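Local atomic coordinates of NanS-p (Escherichia phage vB_EcoP_24B, PDB entry 6YP6), a protein that is a phage-encoded carbohydrate esterase that probably removes O-acetyl groups from sialic acids. Residues L155-A160 against L165-V170. Numbering follows the deposited sequence.
Sequences LAFRFA and LQVTPV
V167 sits between the two phenylalanines of the neighbouring strand and reaches both with different branches. Its CG2 lies over one face of the F159 ring, displaced toward the rim, in a CH-pi contact 3.9 Å from the ring centroid. V167 CG1, anti to the backbone N (chi1 175°), instead comes 3.8 Å from F157 CB, at the edge of the F157 ring and near its plane. P169, on this same buried face, adds a looser approach of its CB to F157 CE1. Beyond the pair, F157 stacks on F117, and F159 packs against L66 and L67 of helix 64-69.

Between the two faces run the antiparallel backbones of a β-hairpin. A156 and V170 form one hydrogen-bonded pair, exchanging N-H...O bonds both ways, and R158 and T168 form the next. The R158 N to T168 O bond, 2.9 Å long, is nearly straight at 173°. P169 has no N-H to give, but it falls at the non-hydrogen-bonded position opposite F157, where none is needed for this pairing.

On the other face A156 CB abuts V170 CB at 4.0 Å, and R158 extends alongside T168. A bend at chi3 (65°) lays one face of its guanidinium over T168 CB, with NH2 3.6 Å from T168 CG2; NH1, 3.6 Å from V170 CG2, is salt-bridged to D175 of strand 174-180. At the turn end, one water donates to R158 O and Q166 O and accepts from T168 OG1, while a second accepts from A160 N at 2.8 Å.

The hairpin is thus two-sided: aromatic and aliphatic groups bury one face, whereas on the other D175 probably steadies the arginine across T168 and V170, and water takes over the bridging where the strands part.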
ATOM      1  N   LEU A 155      -0.945   8.120  -3.384  1.00  8.30           N
ATOM      2  CA  LEU A 155      -1.137   7.880  -1.967  1.00  8.23           C
ATOM      3  C   LEU A 155       0.236   7.750  -1.337  1.00  8.20           C
ATOM      4  O   LEU A 155       1.079   7.017  -1.857  1.00  9.60           O
ATOM      5  CB  LEU A 155      -1.940   6.591  -1.755  1.00  8.86           C
ATOM      6  CG  LEU A 155      -2.176   6.171  -0.306  1.00  9.44           C
ATOM      7  CD1 LEU A 155      -2.956   7.221   0.452  1.00  9.92           C
ATOM      8  CD2 LEU A 155      -2.916   4.829  -0.262  1.00  9.87           C
ATOM      9  N   ALA A 156       0.474   8.432  -0.234  1.00  7.63           N
ATOM     10  CA  ALA A 156       1.713   8.274   0.504  1.00  7.74           C
ATOM     11  C   ALA A 156       1.398   8.269   1.987  1.00  7.39           C
ATOM     12  O   ALA A 156       0.367   8.792   2.429  1.00  7.91           O
ATOM     13  CB  ALA A 156       2.733   9.358   0.164  1.00  8.21           C
ATOM     14  N   PHE A 157       2.317   7.676   2.746  1.00  7.52           N
ATOM     15  CA  PHE A 157       2.278   7.650   4.205  1.00  7.67           C
ATOM     16  C   PHE A 157       3.624   8.186   4.658  1.00  8.06           C
ATOM     17  O   PHE A 157       4.652   7.548   4.428  1.00  8.40           O
ATOM     18  CB  PHE A 157       2.025   6.232   4.699  1.00  8.09           C
ATOM     19  CG  PHE A 157       0.715   5.700   4.224  1.00  8.17           C
ATOM     20  CD1 PHE A 157      -0.447   5.990   4.918  1.00  9.33           C
ATOM     21  CD2 PHE A 157       0.624   4.984   3.051  1.00  8.54           C
ATOM     22  CE1 PHE A 157      -1.675   5.542   4.469  1.00  9.96           C
ATOM     23  CE2 PHE A 157      -0.600   4.520   2.604  1.00  9.82           C
ATOM     24  CZ  PHE A 157      -1.753   4.810   3.316  1.00 10.22           C
ATOM     25  N   ARG A 158       3.617   9.377   5.245  1.00  8.28           N
ATOM     26  CA  ARG A 158       4.830  10.095   5.608  1.00  8.50           C
ATOM     27  C   ARG A 158       5.157   9.874   7.079  1.00  8.50           C
ATOM     28  O   ARG A 158       4.324  10.133   7.958  1.00  9.04           O
ATOM     29  CB  ARG A 158       4.696  11.594   5.316  1.00  9.25           C
ATOM     30  CG  ARG A 158       6.002  12.356   5.480  1.00 10.18           C
ATOM     31  CD  ARG A 158       5.911  13.824   5.035  1.00 11.25           C
ATOM     32  NE  ARG A 158       4.990  14.565   5.890  1.00 11.65           N
ATOM     33  CZ  ARG A 158       3.840  15.118   5.508  1.00 10.99           C
ATOM     34  NH1 ARG A 158       3.439  15.090   4.237  1.00 11.43           N
ATOM     35  NH2 ARG A 158       3.084  15.706   6.420  1.00 11.50           N
ATOM     36  N   PHE A 159       6.380   9.407   7.333  1.00  8.81           N
ATOM     37  CA  PHE A 159       6.947   9.197   8.658  1.00  9.24           C
ATOM     38  C   PHE A 159       7.853  10.382   8.987  1.00 10.59           C
ATOM     39  O   PHE A 159       8.624  10.838   8.145  1.00 11.10           O
ATOM     40  CB  PHE A 159       7.758   7.893   8.679  1.00  9.26           C
ATOM     41  CG  PHE A 159       6.915   6.633   8.600  1.00  9.55           C
ATOM     42  CD1 PHE A 159       6.268   6.269   7.421  1.00  9.73           C
ATOM     43  CD2 PHE A 159       6.769   5.820   9.704  1.00 10.67           C
ATOM     44  CE1 PHE A 159       5.490   5.136   7.356  1.00 10.39           C
ATOM     45  CE2 PHE A 159       6.003   4.666   9.639  1.00 11.10           C
ATOM     46  CZ  PHE A 159       5.364   4.330   8.468  1.00 10.84           C
ATOM     47  N   ALA A 160       7.752  10.881  10.219  1.00 12.14           N
ATOM     48  CA  ALA A 160       8.432  12.114  10.597  1.00 13.89           C
ATOM     49  C   ALA A 160       9.843  11.901  11.115  1.00 14.10           C
ATOM     50  O   ALA A 160      10.637  12.849  11.131  1.00 15.75           O
ATOM     51  CB  ALA A 160       7.637  12.845  11.685  1.00 15.40           C
ATOM     52  N   LEU A 165       5.686   7.299  15.755  1.00  9.43           N
ATOM     53  CA  LEU A 165       4.724   6.424  15.094  1.00  9.60           C
ATOM     54  C   LEU A 165       3.534   7.203  14.545  1.00  8.75           C
ATOM     55  O   LEU A 165       2.553   6.604  14.102  1.00  8.65           O
ATOM     56  CB  LEU A 165       4.304   5.318  16.068  1.00 10.58           C
ATOM     57  CG  LEU A 165       5.450   4.393  16.506  1.00 11.57           C
ATOM     58  CD1 LEU A 165       5.072   3.587  17.735  1.00 12.54           C
ATOM     59  CD2 LEU A 165       5.848   3.458  15.385  1.00 12.29           C
ATOM     60  N   GLN A 166       3.604   8.527  14.550  1.00  8.83           N
ATOM     61  CA  GLN A 166       2.560   9.383  14.002  1.00  9.19           C
ATOM     62  C   GLN A 166       2.831   9.632  12.526  1.00  9.17           C
ATOM     63  O   GLN A 166       3.796  10.319  12.166  1.00 10.90           O
ATOM     64  CB  GLN A 166       2.520  10.692  14.779  1.00 10.13           C
ATOM     65  CG  GLN A 166       1.517  11.674  14.237  1.00 10.52           C
ATOM     66  CD  GLN A 166       1.415  12.858  15.137  1.00 11.07           C
ATOM     67  OE1 GLN A 166       2.317  13.714  15.156  1.00 13.30           O
ATOM     68  NE2 GLN A 166       0.364  12.913  15.931  1.00  9.68           N
ATOM     69  N   VAL A 167       1.943   9.111  11.680  1.00  8.26           N
ATOM     70  CA  VAL A 167       2.077   9.084  10.227  1.00  8.31           C
ATOM     71  C   VAL A 167       1.066  10.047   9.627  1.00  8.15           C
ATOM     72  O   VAL A 167      -0.054  10.187  10.123  1.00  8.93           O
ATOM     73  CB  VAL A 167       1.815   7.645   9.722  1.00  8.66           C
ATOM     74  CG1 VAL A 167       1.816   7.557   8.213  1.00  9.68           C
ATOM     75  CG2 VAL A 167       2.859   6.704  10.284  1.00  9.79           C
ATOM     76  N   THR A 168       1.463  10.725   8.555  1.00  8.19           N
ATOM     77  CA  THR A 168       0.535  11.591   7.846  1.00  8.68           C
ATOM     78  C   THR A 168       0.219  10.983   6.494  1.00  8.28           C
ATOM     79  O   THR A 168       1.137  10.783   5.681  1.00  8.75           O
ATOM     80  CB  THR A 168       1.094  13.007   7.679  1.00  9.74           C
ATOM     81  OG1 THR A 168       1.389  13.549   8.966  1.00 10.91           O
ATOM     82  CG2 THR A 168       0.068  13.922   6.992  1.00 10.62           C
ATOM     83  N   PRO A 169      -1.043  10.675   6.208  1.00  8.02           N
ATOM     84  CA  PRO A 169      -1.400  10.223   4.863  1.00  8.45           C
ATOM     85  C   PRO A 169      -1.411  11.414   3.923  1.00  8.42           C
ATOM     86  O   PRO A 169      -1.783  12.520   4.313  1.00  9.67           O
ATOM     87  CB  PRO A 169      -2.801   9.643   5.057  1.00  9.24           C
ATOM     88  CG  PRO A 169      -3.397  10.483   6.189  1.00  9.54           C
ATOM     89  CD  PRO A 169      -2.238  10.907   7.049  1.00  8.72           C
ATOM     90  N   VAL A 170      -0.975  11.190   2.689  1.00  8.33           N
ATOM     91  CA  VAL A 170      -0.922  12.218   1.658  1.00  8.31           C
ATOM     92  C   VAL A 170      -1.738  11.688   0.488  1.00  8.27           C
ATOM     93  O   VAL A 170      -1.377  10.669  -0.119  1.00  8.43           O
ATOM     94  CB  VAL A 170       0.512  12.559   1.236  1.00  8.65           C
ATOM     95  CG1 VAL A 170       0.502  13.815   0.390  1.00  9.35           C
ATOM     96  CG2 VAL A 170       1.414  12.734   2.453  1.00  9.34           C
TER
HETATM   97  O   HOH W   1       3.813  12.457  10.023  1.00 28.86           O
HETATM   98  O   HOH W   2       6.200   9.274  11.900  1.00 17.17           O